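Local coordinates for protein cytosolic phospholipase A2 delta (Homo sapiens, PDB 5IZ5) that hydrolyses membrane glycerophospholipids at the sn-2 position in a calcium-dependent manner, preferring linoleic acid there, to release a free fatty acid and a lysophospholipid, at residues L527-L539 with R646-T658. The protein carries 3 engineered substitutions. Sequence-based numbering, arbitrary orientation.
Sequences LEAIWSNIFSLNL and RLCLVDAAYFINT
I534 lays its CD1 over the ring face of Y654, 3.8 Å from the ring centroid and almost on its normal, a CH-pi contact. A branched residue suits this place: with CG1 anti to the backbone N (chi1 -168°), the longer arm brings its terminal methyl over the ring centre while CG2 lies against OD2 of D651. L537 adds CD1 near CE2 of the same ring, and farther along I530 rests CG2 on CB of L649, 3.7 Å away. Tyrosine suits its place because its flat ring fills the apolar centre while its hydroxyl reaches beyond it: OH donates to N533 O over 2.9 Å, from the face of that carbonyl opposite the one used by S536 N. A phenylalanine here would probably leave N533 O without its tyrosine donor and weaken the tie between ring and turn.

N533 brings an amide to the turn between helices 524-531 and 534-543, and an amide can both give and accept. Its OD1 takes the N-H of D651 at 2.7 Å, and its ND2 donates to L649 O at 2.9 Å, in the amide plane. D651, probably the proton acceptor, has CG anti to its backbone N (chi1 -177°), which carries the carboxylate to the start of helix 534-543. An aspartate offers two oxygens: OD2 accepts a weak bond from I534 N and is hydrogen-bonded to OG of the nucleophile S365, as expected of the Ser-Asp dyad of this family, while OD1 accepts from A653 N at 2.7 Å, an Asx turn that steadies the carboxylate.

Strand 649-650 pairs antiparallel with strand 463-471 in the mixed catalytic sheet, W531 stacks on Y466 of that neighbouring strand, and helix 428-441 packs against I530.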
loop_
_atom_site.group_PDB
_atom_site.type_symbol
_atom_site.label_atom_id
_atom_site.label_comp_id
_atom_site.label_asym_id
_atom_site.label_seq_id
_atom_site.Cartn_x
_atom_site.Cartn_y
_atom_site.Cartn_z
ATOM N N LEU B 527 -11.935 -2.690 0.983
ATOM C CA LEU B 527 -10.602 -3.237 1.145
ATOM C C LEU B 527 -10.485 -4.585 0.431
ATOM O O LEU B 527 -9.480 -4.853 -0.214
ATOM C CB LEU B 527 -10.235 -3.377 2.621
ATOM C CG LEU B 527 -10.150 -2.075 3.418
ATOM C CD1 LEU B 527 -9.588 -2.366 4.797
ATOM C CD2 LEU B 527 -9.296 -1.021 2.725
ATOM N N GLU B 528 -11.510 -5.419 0.543
ATOM C CA GLU B 528 -11.539 -6.679 -0.192
ATOM C C GLU B 528 -11.360 -6.452 -1.691
ATOM O O GLU B 528 -10.682 -7.232 -2.362
ATOM C CB GLU B 528 -12.840 -7.433 0.076
ATOM C CG GLU B 528 -12.882 -8.048 1.460
ATOM C CD GLU B 528 -14.244 -8.607 1.802
ATOM O OE1 GLU B 528 -15.194 -7.816 1.980
ATOM O OE2 GLU B 528 -14.370 -9.845 1.886
ATOM N N ALA B 529 -11.948 -5.373 -2.202
ATOM C CA ALA B 529 -11.829 -5.025 -3.617
ATOM C C ALA B 529 -10.390 -4.712 -4.020
ATOM O O ALA B 529 -9.971 -5.129 -5.091
ATOM C CB ALA B 529 -12.731 -3.857 -3.956
ATOM N N ILE B 530 -9.660 -3.971 -3.173
ATOM C CA ILE B 530 -8.232 -3.656 -3.365
ATOM C C ILE B 530 -7.419 -4.933 -3.330
ATOM O O ILE B 530 -6.583 -5.174 -4.199
ATOM C CB ILE B 530 -7.648 -2.782 -2.217
ATOM C CG1 ILE B 530 -8.447 -1.496 -1.978
ATOM C CG2 ILE B 530 -6.155 -2.493 -2.417
ATOM C CD1 ILE B 530 -8.564 -0.569 -3.150
ATOM N N TRP B 531 -7.645 -5.735 -2.296
ATOM C CA TRP B 531 -6.887 -6.970 -2.092
ATOM C C TRP B 531 -7.059 -7.953 -3.248
ATOM O O TRP B 531 -6.134 -8.694 -3.573
ATOM C CB TRP B 531 -7.297 -7.636 -0.772
ATOM C CG TRP B 531 -7.007 -6.785 0.437
ATOM C CD1 TRP B 531 -5.983 -5.893 0.590
ATOM C CD2 TRP B 531 -7.734 -6.772 1.664
ATOM N NE1 TRP B 531 -6.030 -5.320 1.828
ATOM C CE2 TRP B 531 -7.097 -5.841 2.512
ATOM C CE3 TRP B 531 -8.871 -7.449 2.128
ATOM C CZ2 TRP B 531 -7.552 -5.575 3.801
ATOM C CZ3 TRP B 531 -9.328 -7.175 3.406
ATOM C CH2 TRP B 531 -8.667 -6.251 4.227
ATOM N N SER B 532 -8.246 -7.963 -3.842
ATOM C CA SER B 532 -8.566 -8.863 -4.937
ATOM C C SER B 532 -8.827 -8.115 -6.251
ATOM O O SER B 532 -9.611 -8.596 -7.081
ATOM C CB SER B 532 -9.774 -9.732 -4.561
ATOM O OG SER B 532 -10.951 -8.962 -4.379
ATOM N N ASN B 533 -8.188 -6.951 -6.443
ATOM C CA ASN B 533 -8.447 -6.148 -7.661
ATOM C C ASN B 533 -7.865 -6.682 -8.979
ATOM O O ASN B 533 -7.982 -6.037 -10.020
ATOM C CB ASN B 533 -8.161 -4.637 -7.477
ATOM C CG ASN B 533 -6.685 -4.283 -7.380
ATOM O OD1 ASN B 533 -5.797 -5.086 -7.653
ATOM N ND2 ASN B 533 -6.421 -3.035 -6.984
ATOM N N ILE B 534 -7.277 -7.877 -8.948
ATOM C CA ILE B 534 -7.036 -8.617 -10.190
ATOM C C ILE B 534 -8.362 -8.720 -10.960
ATOM O O ILE B 534 -8.385 -8.701 -12.188
ATOM C CB ILE B 534 -6.431 -10.026 -9.941
ATOM C CG1 ILE B 534 -5.934 -10.646 -11.250
ATOM C CG2 ILE B 534 -7.443 -10.956 -9.278
ATOM C CD1 ILE B 534 -4.625 -10.061 -11.736
ATOM N N PHE B 535 -9.469 -8.782 -10.226
ATOM C CA PHE B 535 -10.786 -8.857 -10.851
ATOM C C PHE B 535 -11.207 -7.574 -11.570
ATOM O O PHE B 535 -12.038 -7.638 -12.474
ATOM C CB PHE B 535 -11.863 -9.264 -9.851
ATOM C CG PHE B 535 -11.825 -10.717 -9.475
ATOM C CD1 PHE B 535 -12.675 -11.654 -10.065
ATOM C CD2 PHE B 535 -10.935 -11.147 -8.521
ATOM C CE1 PHE B 535 -12.615 -12.991 -9.697
ATOM C CE2 PHE B 535 -10.863 -12.475 -8.153
ATOM C CZ PHE B 535 -11.703 -13.402 -8.741
ATOM N N SER B 536 -10.659 -6.426 -11.168
ATOM C CA SER B 536 -10.841 -5.174 -11.903
ATOM C C SER B 536 -10.252 -5.289 -13.295
ATOM O O SER B 536 -10.833 -4.808 -14.261
ATOM C CB SER B 536 -10.187 -3.989 -11.182
ATOM O OG SER B 536 -10.738 -3.822 -9.894
ATOM N N LEU B 537 -9.091 -5.923 -13.400
ATOM C CA LEU B 537 -8.490 -6.125 -14.703
ATOM C C LEU B 537 -9.263 -7.158 -15.518
ATOM O O LEU B 537 -9.413 -6.996 -16.723
ATOM C CB LEU B 537 -7.025 -6.529 -14.554
ATOM C CG LEU B 537 -6.249 -7.028 -15.778
ATOM C CD1 LEU B 537 -4.759 -6.850 -15.540
ATOM C CD2 LEU B 537 -6.537 -8.491 -16.101
ATOM N N ASN B 538 -9.760 -8.212 -14.876
ATOM C CA ASN B 538 -10.578 -9.189 -15.593
ATOM C C ASN B 538 -11.890 -8.589 -16.092
ATOM O O ASN B 538 -12.400 -8.976 -17.144
ATOM C CB ASN B 538 -10.881 -10.412 -14.743
ATOM C CG ASN B 538 -9.656 -11.260 -14.491
ATOM O OD1 ASN B 538 -8.586 -11.012 -15.051
ATOM N ND2 ASN B 538 -9.803 -12.259 -13.637
ATOM N N LEU B 539 -12.439 -7.646 -15.331
ATOM C CA LEU B 539 -13.683 -6.987 -15.731
ATOM C C LEU B 539 -13.398 -6.099 -16.939
ATOM O O LEU B 539 -14.190 -6.034 -17.871
ATOM C CB LEU B 539 -14.262 -6.156 -14.579
ATOM C CG LEU B 539 -15.710 -5.661 -14.690
ATOM C CD1 LEU B 539 -16.713 -6.772 -14.960
ATOM C CD2 LEU B 539 -16.111 -4.907 -13.419
ATOM N N ARG B 646 -0.736 10.508 -3.588
ATOM C CA ARG B 646 -1.595 9.334 -3.703
ATOM C C ARG B 646 -0.825 8.021 -3.871
ATOM O O ARG B 646 0.349 8.006 -4.225
ATOM C CB ARG B 646 -2.573 9.509 -4.864
ATOM C CG ARG B 646 -3.685 10.515 -4.586
ATOM C CD ARG B 646 -4.700 10.634 -5.703
ATOM N NE ARG B 646 -4.050 10.725 -7.002
ATOM C CZ ARG B 646 -3.501 11.828 -7.514
ATOM N NH1 ARG B 646 -3.515 12.988 -6.852
ATOM N NH2 ARG B 646 -2.931 11.765 -8.709
ATOM N N LEU B 647 -1.522 6.928 -3.588
ATOM C CA LEU B 647 -1.013 5.577 -3.772
ATOM C C LEU B 647 -1.777 4.917 -4.902
ATOM O O LEU B 647 -2.851 5.377 -5.283
ATOM C CB LEU B 647 -1.230 4.762 -2.500
ATOM C CG LEU B 647 -0.613 5.344 -1.233
ATOM C CD1 LEU B 647 -1.003 4.478 -0.042
ATOM C CD2 LEU B 647 0.895 5.444 -1.369
ATOM N N CYS B 648 -1.203 3.852 -5.450
ATOM C CA CYS B 648 -1.901 3.012 -6.410
ATOM C C CYS B 648 -1.751 1.565 -5.962
ATOM O O CYS B 648 -0.751 0.909 -6.263
ATOM C CB CYS B 648 -1.368 3.210 -7.831
ATOM S SG CYS B 648 -2.293 2.256 -9.061
ATOM N N LEU B 649 -2.766 1.069 -5.262
ATOM C CA LEU B 649 -2.688 -0.218 -4.593
ATOM C C LEU B 649 -3.272 -1.335 -5.450
ATOM O O LEU B 649 -4.385 -1.235 -5.976
ATOM C CB LEU B 649 -3.394 -0.162 -3.235
ATOM C CG LEU B 649 -2.724 0.761 -2.210
ATOM C CD1 LEU B 649 -3.569 0.856 -0.957
ATOM C CD2 LEU B 649 -1.332 0.280 -1.846
ATOM N N VAL B 650 -2.499 -2.404 -5.563
ATOM C CA VAL B 650 -2.770 -3.476 -6.483
ATOM C C VAL B 650 -2.780 -4.825 -5.749
ATOM O O VAL B 650 -2.135 -4.986 -4.724
ATOM C CB VAL B 650 -1.740 -3.363 -7.635
ATOM C CG1 VAL B 650 -1.078 -4.677 -7.970
ATOM C CG2 VAL B 650 -2.404 -2.742 -8.848
ATOM N N ASP B 651 -3.579 -5.757 -6.258
ATOM C CA ASP B 651 -3.599 -7.161 -5.818
ATOM C C ASP B 651 -2.204 -7.771 -5.988
ATOM O O ASP B 651 -1.593 -7.577 -7.029
ATOM C CB ASP B 651 -4.650 -7.877 -6.682
ATOM C CG ASP B 651 -4.864 -9.326 -6.310
ATOM O OD1 ASP B 651 -3.932 -9.966 -5.788
ATOM O OD2 ASP B 651 -5.982 -9.829 -6.576
ATOM N N ALA B 652 -1.692 -8.479 -4.974
ATOM C CA ALA B 652 -0.378 -9.162 -5.078
ATOM C C ALA B 652 -0.296 -10.127 -6.265
ATOM O O ALA B 652 0.779 -10.349 -6.823
ATOM C CB ALA B 652 -0.057 -9.911 -3.793
ATOM N N ALA B 653 -1.440 -10.689 -6.646
ATOM C CA ALA B 653 -1.526 -11.591 -7.792
ATOM C C ALA B 653 -1.071 -10.972 -9.129
ATOM O O ALA B 653 -0.840 -11.705 -10.082
ATOM C CB ALA B 653 -2.943 -12.137 -7.915
ATOM N N TYR B 654 -0.955 -9.644 -9.214
ATOM C CA TYR B 654 -0.359 -8.998 -10.402
ATOM C C TYR B 654 1.143 -9.259 -10.542
ATOM O O TYR B 654 1.702 -9.124 -11.633
ATOM C CB TYR B 654 -0.555 -7.479 -10.383
ATOM C CG TYR B 654 -1.933 -7.002 -10.770
ATOM C CD1 TYR B 654 -2.954 -6.954 -9.841
ATOM C CD2 TYR B 654 -2.210 -6.579 -12.066
ATOM C CE1 TYR B 654 -4.216 -6.505 -10.186
ATOM C CE2 TYR B 654 -3.473 -6.128 -12.422
ATOM C CZ TYR B 654 -4.475 -6.090 -11.475
ATOM O OH TYR B 654 -5.746 -5.652 -11.800
ATOM N N PHE B 655 1.795 -9.581 -9.428
ATOM C CA PHE B 655 3.244 -9.782 -9.404
ATOM C C PHE B 655 3.650 -11.159 -8.883
ATOM O O PHE B 655 4.225 -11.943 -9.629
ATOM C CB PHE B 655 3.922 -8.678 -8.596
ATOM C CG PHE B 655 3.855 -7.332 -9.259
ATOM C CD1 PHE B 655 2.686 -6.587 -9.205
ATOM C CD2 PHE B 655 4.951 -6.813 -9.948
ATOM C CE1 PHE B 655 2.605 -5.346 -9.814
ATOM C CE2 PHE B 655 4.877 -5.569 -10.556
ATOM C CZ PHE B 655 3.703 -4.836 -10.490
ATOM N N ILE B 656 3.369 -11.442 -7.609
ATOM C CA ILE B 656 3.764 -12.720 -6.986
ATOM C C ILE B 656 2.695 -13.271 -6.056
ATOM O O ILE B 656 2.259 -12.581 -5.128
ATOM C CB ILE B 656 5.043 -12.596 -6.134
ATOM C CG1 ILE B 656 6.201 -12.029 -6.960
ATOM C CG2 ILE B 656 5.410 -13.965 -5.573
ATOM C CD1 ILE B 656 7.481 -11.798 -6.178
ATOM N N ASN B 657 2.359 -14.546 -6.250
ATOM C CA ASN B 657 1.203 -15.156 -5.606
ATOM C C ASN B 657 1.502 -15.690 -4.205
ATOM O O ASN B 657 1.273 -16.873 -3.922
ATOM C CB ASN B 657 0.653 -16.271 -6.503
ATOM C CG ASN B 657 -0.706 -16.778 -6.056
ATOM O OD1 ASN B 657 -1.487 -16.058 -5.432
ATOM N ND2 ASN B 657 -1.000 -18.029 -6.385
ATOM N N THR B 658 1.962 -14.797 -3.326
ATOM C CA THR B 658 2.311 -15.152 -1.954
ATOM C C THR B 658 1.919 -14.059 -0.954
ATOM O O THR B 658 1.933 -12.864 -1.276
ATOM C CB THR B 658 3.823 -15.407 -1.813
ATOM O OG1 THR B 658 4.105 -15.897 -0.497
ATOM C CG2 THR B 658 4.647 -14.124 -2.063
HETATM O O HOH W 1 -3.597 -8.927 -2.649
#